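Local coordinates for dinitrogenase iron-molybdenum cofactor biosynthesis domain-containing protein (Pyrococcus horikoshii, PDB 2YX6) that is of unknown function but binds ADP and may take part in handling an iron-molybdenum cofactor or a related metal cluster, at residues D54-I59 against E78-L83; Y70-R75 against I85-G90; F27-I32 against N39-E44. All blocks are in the same frame, centred on the assembly; numbering follows the deposited sequence.

Interaction 1: residues D54-I59 against E78-L83; sequences DLPNFI and EYFNSL
P56 lays its CB over one face of the F80 ring, 4.2 Å from the ring centroid and 17° off the normal, a CH-pi contact displaced toward the rim. I59 reaches the same ring differently: its CB meets CE2 of F80 at 3.7 Å, at the edge and in the ring plane. One phenyl group is thus held on a face and on an edge by residues three apart on helix 54-61. The compact proline ring also touches Y79, whose CD2 lies 3.7 Å from P56 CB; chi1 (-159°) puts CG of Y79 anti to the backbone N. L83, in the loop or turn that follows helix 74-82, sends CD1 to within 3.6 Å of OD1 of N57, crossing that side chain at about a right angle. The order of residue types follows burial, with P56, I59 and F80 inside, and N57 and Y79 nearer solvent. F80 also meets the ring of F21 and packs on V67 of strand 66-68. The segment axes approach to 9.5 Å at a crossing angle of -38°. This is apolar packing between two helices lying on one face of the sheet, as in layered alpha/beta folds.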
loop_
_atom_site.group_PDB
_atom_site.type_symbol
_atom_site.label_atom_id
_atom_site.label_comp_id
_atom_site.label_asym_id
_atom_site.label_seq_id
_atom_site.Cartn_x
_atom_site.Cartn_y
_atom_site.Cartn_z
ATOM N N ASP A 54 4.208 -3.423 -18.206
ATOM C CA ASP A 54 3.712 -2.164 -18.775
ATOM C C ASP A 54 2.861 -1.360 -17.802
ATOM O O ASP A 54 3.235 -0.273 -17.457
ATOM C CB ASP A 54 2.903 -2.419 -20.013
ATOM C CG ASP A 54 3.670 -3.163 -21.062
ATOM O OD1 ASP A 54 4.836 -2.767 -21.367
ATOM O OD2 ASP A 54 3.079 -4.155 -21.578
ATOM N N LEU A 55 1.735 -1.933 -17.374
ATOM C CA LEU A 55 0.830 -1.293 -16.436
ATOM C C LEU A 55 1.452 -0.798 -15.182
ATOM O O LEU A 55 1.252 0.355 -14.860
ATOM C CB LEU A 55 -0.354 -2.189 -16.123
ATOM C CG LEU A 55 -1.546 -1.934 -17.046
ATOM C CD1 LEU A 55 -2.789 -2.749 -16.655
ATOM C CD2 LEU A 55 -1.857 -0.417 -17.054
ATOM N N PRO A 56 2.215 -1.637 -14.455
ATOM C CA PRO A 56 2.889 -1.113 -13.263
ATOM C C PRO A 56 3.786 0.064 -13.506
ATOM O O PRO A 56 3.844 1.009 -12.694
ATOM C CB PRO A 56 3.699 -2.308 -12.780
ATOM C CG PRO A 56 2.782 -3.485 -13.145
ATOM C CD PRO A 56 2.385 -3.112 -14.553
ATOM N N ASN A 57 4.490 0.007 -14.630
ATOM C CA ASN A 57 5.426 1.043 -14.980
ATOM C C ASN A 57 4.629 2.252 -15.370
ATOM O O ASN A 57 5.003 3.342 -15.070
ATOM C CB ASN A 57 6.324 0.580 -16.141
ATOM C CG ASN A 57 7.584 -0.195 -15.662
ATOM O OD1 ASN A 57 8.083 -0.013 -14.539
ATOM N ND2 ASN A 57 8.140 -0.986 -16.556
ATOM N N PHE A 58 3.525 2.047 -16.048
ATOM C CA PHE A 58 2.593 3.138 -16.348
ATOM C C PHE A 58 2.204 3.872 -15.074
ATOM O O PHE A 58 2.349 5.091 -14.972
ATOM C CB PHE A 58 1.364 2.539 -17.031
ATOM C CG PHE A 58 0.282 3.518 -17.299
ATOM C CD1 PHE A 58 0.433 4.461 -18.268
ATOM C CD2 PHE A 58 -0.875 3.534 -16.514
ATOM C CE1 PHE A 58 -0.571 5.402 -18.513
ATOM C CE2 PHE A 58 -1.862 4.454 -16.739
ATOM C CZ PHE A 58 -1.708 5.404 -17.761
ATOM N N ILE A 59 1.772 3.108 -14.064
ATOM C CA ILE A 59 1.376 3.694 -12.761
ATOM C C ILE A 59 2.539 4.437 -12.066
ATOM O O ILE A 59 2.407 5.607 -11.724
ATOM C CB ILE A 59 0.689 2.607 -11.886
ATOM C CG1 ILE A 59 -0.571 2.121 -12.589
ATOM C CG2 ILE A 59 0.368 3.120 -10.529
ATOM C CD1 ILE A 59 -1.585 3.286 -12.890
ATOM N N GLU A 78 3.027 -8.342 -7.105
ATOM C CA GLU A 78 4.466 -8.466 -6.794
ATOM C C GLU A 78 5.336 -7.463 -7.602
ATOM O O GLU A 78 6.271 -6.824 -7.074
ATOM C CB GLU A 78 4.924 -9.899 -7.061
ATOM C CG GLU A 78 4.422 -10.857 -6.019
ATOM C CD GLU A 78 4.615 -12.297 -6.450
ATOM O OE1 GLU A 78 4.867 -12.541 -7.637
ATOM O OE2 GLU A 78 4.528 -13.185 -5.598
ATOM N N TYR A 79 4.975 -7.294 -8.861
ATOM C CA TYR A 79 5.663 -6.365 -9.735
ATOM C C TYR A 79 5.511 -4.911 -9.179
ATOM O O TYR A 79 6.474 -4.170 -9.129
ATOM C CB TYR A 79 5.154 -6.523 -11.177
ATOM C CG TYR A 79 6.110 -6.000 -12.211
ATOM C CD1 TYR A 79 6.677 -6.851 -13.146
ATOM C CD2 TYR A 79 6.469 -4.652 -12.247
ATOM C CE1 TYR A 79 7.589 -6.377 -14.115
ATOM C CE2 TYR A 79 7.350 -4.149 -13.211
ATOM C CZ TYR A 79 7.918 -5.025 -14.138
ATOM O OH TYR A 79 8.800 -4.544 -15.099
ATOM N N PHE A 80 4.321 -4.579 -8.669
ATOM C CA PHE A 80 4.038 -3.282 -8.065
ATOM C C PHE A 80 4.919 -3.088 -6.842
ATOM O O PHE A 80 5.583 -2.046 -6.662
ATOM C CB PHE A 80 2.556 -3.144 -7.686
ATOM C CG PHE A 80 1.665 -2.545 -8.770
ATOM C CD1 PHE A 80 0.611 -3.278 -9.310
ATOM C CD2 PHE A 80 1.878 -1.275 -9.249
ATOM C CE1 PHE A 80 -0.196 -2.748 -10.286
ATOM C CE2 PHE A 80 1.072 -0.709 -10.225
ATOM C CZ PHE A 80 0.046 -1.429 -10.763
ATOM N N ASN A 81 4.951 -4.121 -6.013
ATOM C CA ASN A 81 5.697 -4.126 -4.814
ATOM C C ASN A 81 7.198 -3.952 -5.067
ATOM O O ASN A 81 7.881 -3.233 -4.328
ATOM C CB ASN A 81 5.384 -5.439 -4.086
ATOM C CG ASN A 81 4.023 -5.403 -3.354
ATOM O OD1 ASN A 81 3.276 -4.402 -3.386
ATOM N ND2 ASN A 81 3.695 -6.521 -2.730
ATOM N N SER A 82 7.694 -4.529 -6.154
ATOM C CA SER A 82 9.103 -4.432 -6.475
ATOM C C SER A 82 9.425 -2.979 -6.848
ATOM O O SER A 82 10.576 -2.549 -6.711
ATOM C CB SER A 82 9.471 -5.401 -7.594
ATOM O OG SER A 82 9.048 -4.862 -8.851
ATOM N N LEU A 83 8.425 -2.235 -7.303
ATOM C CA LEU A 83 8.554 -0.815 -7.681
ATOM C C LEU A 83 8.180 0.116 -6.517
ATOM O O LEU A 83 8.013 1.355 -6.671
ATOM C CB LEU A 83 7.637 -0.569 -8.855
ATOM C CG LEU A 83 7.998 -1.284 -10.179
ATOM C CD1 LEU A 83 7.032 -0.733 -11.209
ATOM C CD2 LEU A 83 9.476 -1.075 -10.635
#

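Interaction 2: residues Y70-R75 against I85-G90; sequences YGIGRR and ISVVTG
This buried contact closes a beta-alpha-beta crossover: the loop leading from strand 66-68 into helix 74-82 packs against strand 86-88 and the residues just after it. The helix carries the chain back, so that strands 66-68 and 86-88 lie parallel, and V88 bonds through its backbone to V67 and T69. I72 carries the apolar part. Its CG1 is anti to the backbone N (chi1 171°), and from there CD1 meets CG1 of V87 tip to tip at 4.0 Å. The other branch, CG2, packs on CG2 of T89 at 3.5 Å, the two side chains crossing at about a right angle. A branched aliphatic residue suits this place because its two arms serve two partners, and F80 of helix 74-82 adjoins both I72 and V87. V87 is one of the residues that bind ADP, so this packing probably helps to position it. Y70 has its hydroxyl bonded to D110 and its ring in a cation-pi contact with K19. G90, whose positive phi (81°) a glycine adopts easily, gives its N-H to Y70 O, N to O 2.9 Å, nearly straight at 177° and on a lone pair in the carbonyl plane.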
loop_
_atom_site.group_PDB
_atom_site.type_symbol
_atom_site.label_atom_id
_atom_site.label_comp_id
_atom_site.label_asym_id
_atom_site.label_seq_id
_atom_site.Cartn_x
_atom_site.Cartn_y
_atom_site.Cartn_z
ATOM N N TYR A 70 -10.001 -3.852 -7.283
ATOM C CA TYR A 70 -10.868 -4.964 -6.938
ATOM C C TYR A 70 -10.015 -6.232 -7.087
ATOM O O TYR A 70 -9.353 -6.670 -6.150
ATOM C CB TYR A 70 -12.109 -4.984 -7.846
ATOM C CG TYR A 70 -13.086 -6.086 -7.416
ATOM C CD1 TYR A 70 -13.311 -7.198 -8.211
ATOM C CD2 TYR A 70 -13.734 -6.016 -6.185
ATOM C CE1 TYR A 70 -14.168 -8.249 -7.780
ATOM C CE2 TYR A 70 -14.609 -7.023 -5.757
ATOM C CZ TYR A 70 -14.843 -8.151 -6.585
ATOM O OH TYR A 70 -15.727 -9.178 -6.155
ATOM N N GLY A 71 -9.959 -6.745 -8.306
ATOM C CA GLY A 71 -9.149 -7.912 -8.625
ATOM C C GLY A 71 -7.871 -7.539 -9.383
ATOM O O GLY A 71 -7.836 -6.617 -10.193
ATOM N N ILE A 72 -6.805 -8.274 -9.108
ATOM C CA ILE A 72 -5.541 -8.041 -9.762
ATOM C C ILE A 72 -4.754 -9.287 -9.508
ATOM O O ILE A 72 -4.994 -9.970 -8.502
ATOM C CB ILE A 72 -4.865 -6.766 -9.175
ATOM C CG1 ILE A 72 -3.415 -6.645 -9.699
ATOM C CG2 ILE A 72 -5.002 -6.794 -7.650
ATOM C CD1 ILE A 72 -2.667 -5.443 -9.221
ATOM N N GLY A 73 -3.886 -9.660 -10.437
ATOM C CA GLY A 73 -3.134 -10.902 -10.300
ATOM C C GLY A 73 -1.994 -10.802 -9.325
ATOM O O GLY A 73 -1.459 -9.734 -9.080
ATOM N N ARG A 74 -1.593 -11.932 -8.788
ATOM C CA ARG A 74 -0.485 -11.998 -7.834
ATOM C C ARG A 74 0.818 -11.466 -8.395
ATOM O O ARG A 74 1.563 -10.762 -7.716
ATOM C CB ARG A 74 -0.282 -13.435 -7.403
ATOM C CG ARG A 74 0.417 -13.578 -6.104
ATOM C CD ARG A 74 1.583 -14.576 -6.171
ATOM N NE ARG A 74 1.300 -15.770 -6.963
ATOM C CZ ARG A 74 0.526 -16.804 -6.595
ATOM N NH1 ARG A 74 -0.121 -16.809 -5.436
ATOM N NH2 ARG A 74 0.394 -17.845 -7.419
ATOM N N ARG A 75 1.105 -11.850 -9.637
ATOM C CA ARG A 75 2.279 -11.380 -10.348
ATOM C C ARG A 75 2.319 -9.856 -10.474
ATOM O O ARG A 75 3.396 -9.276 -10.291
ATOM C CB ARG A 75 2.314 -12.012 -11.741
ATOM C CG ARG A 75 3.584 -11.743 -12.498
ATOM C CD ARG A 75 4.793 -12.392 -11.818
ATOM N NE ARG A 75 6.073 -11.779 -12.242
ATOM C CZ ARG A 75 6.647 -10.703 -11.675
ATOM N NH1 ARG A 75 7.815 -10.245 -12.136
ATOM N NH2 ARG A 75 6.067 -10.067 -10.665
ATOM N N ILE A 85 5.522 0.170 -4.869
ATOM C CA ILE A 85 4.103 0.549 -4.926
ATOM C C ILE A 85 3.191 -0.489 -4.198
ATOM O O ILE A 85 3.352 -1.687 -4.387
ATOM C CB ILE A 85 3.643 0.787 -6.373
ATOM C CG1 ILE A 85 4.473 1.890 -7.074
ATOM C CG2 ILE A 85 2.179 1.124 -6.442
ATOM C CD1 ILE A 85 4.032 2.037 -8.478
ATOM N N SER A 86 2.291 0.011 -3.358
ATOM C CA SER A 86 1.445 -0.813 -2.499
ATOM C C SER A 86 0.157 -0.986 -3.200
ATOM O O SER A 86 -0.303 -0.068 -3.836
ATOM C CB SER A 86 1.149 -0.068 -1.177
ATOM O OG SER A 86 2.399 0.104 -0.558
ATOM N N VAL A 87 -0.470 -2.129 -3.044
ATOM C CA VAL A 87 -1.708 -2.390 -3.761
ATOM C C VAL A 87 -2.757 -2.756 -2.698
ATOM O O VAL A 87 -2.449 -3.545 -1.789
ATOM C CB VAL A 87 -1.519 -3.595 -4.799
ATOM C CG1 VAL A 87 -2.891 -4.024 -5.535
ATOM C CG2 VAL A 87 -0.431 -3.319 -5.825
ATOM N N VAL A 88 -3.979 -2.238 -2.824
ATOM C CA VAL A 88 -5.113 -2.674 -2.003
ATOM C C VAL A 88 -6.115 -3.400 -2.918
ATOM O O VAL A 88 -6.492 -2.853 -3.976
ATOM C CB VAL A 88 -5.846 -1.465 -1.303
ATOM C CG1 VAL A 88 -7.016 -1.995 -0.402
ATOM C CG2 VAL A 88 -4.862 -0.661 -0.480
ATOM N N THR A 89 -6.472 -4.641 -2.540
ATOM C CA THR A 89 -7.394 -5.486 -3.317
ATOM C C THR A 89 -8.726 -5.561 -2.626
ATOM O O THR A 89 -8.823 -5.214 -1.463
ATOM C CB THR A 89 -6.852 -6.931 -3.474
ATOM O OG1 THR A 89 -6.751 -7.557 -2.182
ATOM C CG2 THR A 89 -5.482 -6.905 -4.147
ATOM N N GLY A 90 -9.767 -5.971 -3.363
ATOM C CA GLY A 90 -11.145 -6.037 -2.811
ATOM C C GLY A 90 -11.962 -4.742 -2.752
ATOM O O GLY A 90 -13.044 -4.714 -2.215
#

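Interaction 3: residues F27-I32 against N39-E44; sequences FVFVDI and NVEVVE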
loop_
_atom_site.group_PDB
_atom_site.type_symbol
_atom_site.label_atom_id
_atom_site.label_comp_id
_atom_site.label_asym_id
_atom_site.label_seq_id
_atom_site.Cartn_x
_atom_site.Cartn_y
_atom_site.Cartn_z
ATOM N N PHE A 27 -7.696 4.980 -15.954
ATOM C CA PHE A 27 -7.187 5.018 -14.601
ATOM C C PHE A 27 -7.472 6.394 -14.083
ATOM O O PHE A 27 -7.381 7.378 -14.818
ATOM C CB PHE A 27 -5.691 4.749 -14.541
ATOM C CG PHE A 27 -5.354 3.285 -14.370
ATOM C CD1 PHE A 27 -5.087 2.761 -13.096
ATOM C CD2 PHE A 27 -5.408 2.415 -15.449
ATOM C CE1 PHE A 27 -4.823 1.406 -12.933
ATOM C CE2 PHE A 27 -5.157 1.032 -15.279
ATOM C CZ PHE A 27 -4.850 0.556 -14.059
ATOM N N VAL A 28 -7.754 6.464 -12.798
ATOM C CA VAL A 28 -7.907 7.739 -12.080
ATOM C C VAL A 28 -6.796 7.903 -11.041
ATOM O O VAL A 28 -6.555 7.027 -10.246
ATOM C CB VAL A 28 -9.294 7.755 -11.356
ATOM C CG1 VAL A 28 -9.506 9.024 -10.539
ATOM C CG2 VAL A 28 -10.413 7.526 -12.330
ATOM N N PHE A 29 -6.122 9.044 -11.057
ATOM C CA PHE A 29 -4.998 9.374 -10.178
ATOM C C PHE A 29 -5.515 10.473 -9.276
ATOM O O PHE A 29 -6.000 11.513 -9.748
ATOM C CB PHE A 29 -3.775 9.854 -11.001
ATOM C CG PHE A 29 -3.198 8.799 -11.844
ATOM C CD1 PHE A 29 -2.280 7.906 -11.303
ATOM C CD2 PHE A 29 -3.644 8.599 -13.135
ATOM C CE1 PHE A 29 -1.738 6.867 -12.080
ATOM C CE2 PHE A 29 -3.105 7.545 -13.927
ATOM C CZ PHE A 29 -2.125 6.711 -13.382
ATOM N N VAL A 30 -5.442 10.234 -7.985
ATOM C CA VAL A 30 -6.020 11.191 -7.049
ATOM C C VAL A 30 -4.952 11.657 -6.093
ATOM O O VAL A 30 -4.346 10.807 -5.357
ATOM C CB VAL A 30 -7.135 10.541 -6.168
ATOM C CG1 VAL A 30 -7.686 11.649 -5.201
ATOM C CG2 VAL A 30 -8.268 9.957 -7.059
ATOM N N ASP A 31 -4.723 12.973 -6.058
ATOM C CA ASP A 31 -3.803 13.546 -5.115
ATOM C C ASP A 31 -4.462 13.909 -3.815
ATOM O O ASP A 31 -5.365 14.761 -3.777
ATOM C CB ASP A 31 -3.158 14.802 -5.667
ATOM C CG ASP A 31 -2.145 14.482 -6.695
ATOM O OD1 ASP A 31 -2.508 13.826 -7.685
ATOM O OD2 ASP A 31 -0.992 14.907 -6.508
ATOM N N ILE A 32 -3.992 13.277 -2.748
ATOM C CA ILE A 32 -4.636 13.447 -1.441
ATOM C C ILE A 32 -3.637 14.160 -0.510
ATOM O O ILE A 32 -2.446 13.802 -0.430
ATOM C CB ILE A 32 -5.186 12.100 -0.913
ATOM C CG1 ILE A 32 -6.327 11.679 -1.836
ATOM C CG2 ILE A 32 -5.739 12.242 0.546
ATOM C CD1 ILE A 32 -6.829 10.221 -1.708
ATOM N N ASN A 39 -6.405 17.021 -6.385
ATOM C CA ASN A 39 -6.342 16.909 -7.819
ATOM C C ASN A 39 -6.904 15.553 -8.219
ATOM O O ASN A 39 -6.644 14.551 -7.511
ATOM C CB ASN A 39 -4.894 17.058 -8.216
ATOM C CG ASN A 39 -4.712 17.341 -9.677
ATOM O OD1 ASN A 39 -4.544 16.424 -10.502
ATOM N ND2 ASN A 39 -4.678 18.623 -10.017
ATOM N N VAL A 40 -7.701 15.532 -9.294
ATOM C CA VAL A 40 -8.111 14.288 -9.944
ATOM C C VAL A 40 -7.634 14.306 -11.395
ATOM O O VAL A 40 -7.713 15.321 -12.075
ATOM C CB VAL A 40 -9.607 14.110 -9.916
ATOM C CG1 VAL A 40 -10.059 12.896 -10.791
ATOM C CG2 VAL A 40 -10.105 14.027 -8.474
ATOM N N GLU A 41 -7.073 13.195 -11.849
ATOM C CA GLU A 41 -6.523 13.120 -13.190
ATOM C C GLU A 41 -7.052 11.849 -13.775
ATOM O O GLU A 41 -6.895 10.785 -13.185
ATOM C CB GLU A 41 -4.985 13.195 -13.143
ATOM C CG GLU A 41 -4.272 12.697 -14.402
ATOM C CD GLU A 41 -3.310 13.719 -15.027
ATOM O OE1 GLU A 41 -2.932 13.502 -16.217
ATOM O OE2 GLU A 41 -2.939 14.754 -14.376
ATOM N N VAL A 42 -7.694 11.972 -14.941
ATOM C CA VAL A 42 -8.378 10.870 -15.576
ATOM C C VAL A 42 -7.706 10.600 -16.923
ATOM O O VAL A 42 -7.876 11.377 -17.864
ATOM C CB VAL A 42 -9.807 11.239 -15.840
ATOM C CG1 VAL A 42 -10.494 10.087 -16.425
ATOM C CG2 VAL A 42 -10.506 11.682 -14.516
ATOM N N VAL A 43 -6.879 9.565 -17.000
ATOM C CA VAL A 43 -6.174 9.288 -18.294
ATOM C C VAL A 43 -6.508 7.905 -18.827
ATOM O O VAL A 43 -7.106 7.083 -18.115
ATOM C CB VAL A 43 -4.670 9.515 -18.188
ATOM C CG1 VAL A 43 -4.354 11.009 -17.828
ATOM C CG2 VAL A 43 -4.132 8.637 -17.143
ATOM N N GLU A 44 -6.167 7.636 -20.086
ATOM C CA GLU A 44 -6.408 6.306 -20.605
ATOM C C GLU A 44 -5.151 5.489 -20.703
ATOM O O GLU A 44 -4.032 6.013 -20.639
ATOM C CB GLU A 44 -7.271 6.304 -21.883
ATOM C CG GLU A 44 -6.950 7.357 -22.884
ATOM C CD GLU A 44 -7.690 7.111 -24.234
ATOM O OE1 GLU A 44 -8.568 7.940 -24.643
ATOM O OE2 GLU A 44 -7.416 6.054 -24.881
#
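Strands 27-32 and 39-44 run antiparallel, their N-to-C directions 162° apart, as the two arms of a beta hairpin at the edge of the mixed sheet. F27 with V43, F29 with E41 and D31 with N39 are hydrogen-bonded pairs, while V28 with V42 and V30 with V40 are non-hydrogen-bonded. In the F29-E41 pair, F29 N to E41 O and E41 N to F29 O are both 2.9 Å, and D31 N adds a bond to N39 O.

The side chains sort onto two faces. On one, V28 and V40 meet diagonally through their CG1 atoms at 3.9 Å, and the V28 and V30 side chains pack on helix 95-103; beta-branched valines suit extended strands and supply compact apolar cover. The other face carries F27, F29, D31, N39, E41 and V43. Here CG2 of V43 comes to CE2 of F29 at 3.5 Å, at the edge of the ring and near its plane, the two side chains crossing at about a right angle. A chi1 of -66° places CG of F29 anti to the carbonyl carbon, and the ring also stacks with H62. At the other end D31 and N39 lie side by side, CB to CB 3.8 Å, their carboxylate and amide planes 74° apart.

Outside the hairpin, R2 of strand 2-7 pairs with D31 OD2, which probably offsets the charge on this partly exposed side chain. The chemistry therefore changes along this face: F27 and F29 pack under helix 54-61, whereas D31 and N39 are an acid and an amide in more open surroundings.

Overall arrangement
Along the chain interaction 3 closes before the others open, and strand 36-44 is followed by helix 54-61 of interaction 1. The segments of interactions 1 and 2 then alternate, sharing helix 74-82, and their centres lie 11 Å apart; a probable backbone hydrogen bond from I85 N to F80 O joins them. Interaction 1 also meets interaction 3, about 17 Å away between centres, where I59 packs on F27 and F29. Interactions 2 and 3 do not touch: about 18 Å separates their centres, at the two ends of the same mixed sheet. Helix packing in interaction 1 thus bridges hairpin and crossover; interactions 1 and 2 both touch the second subunit and hold N81 and V87 of the ADP site, respectively.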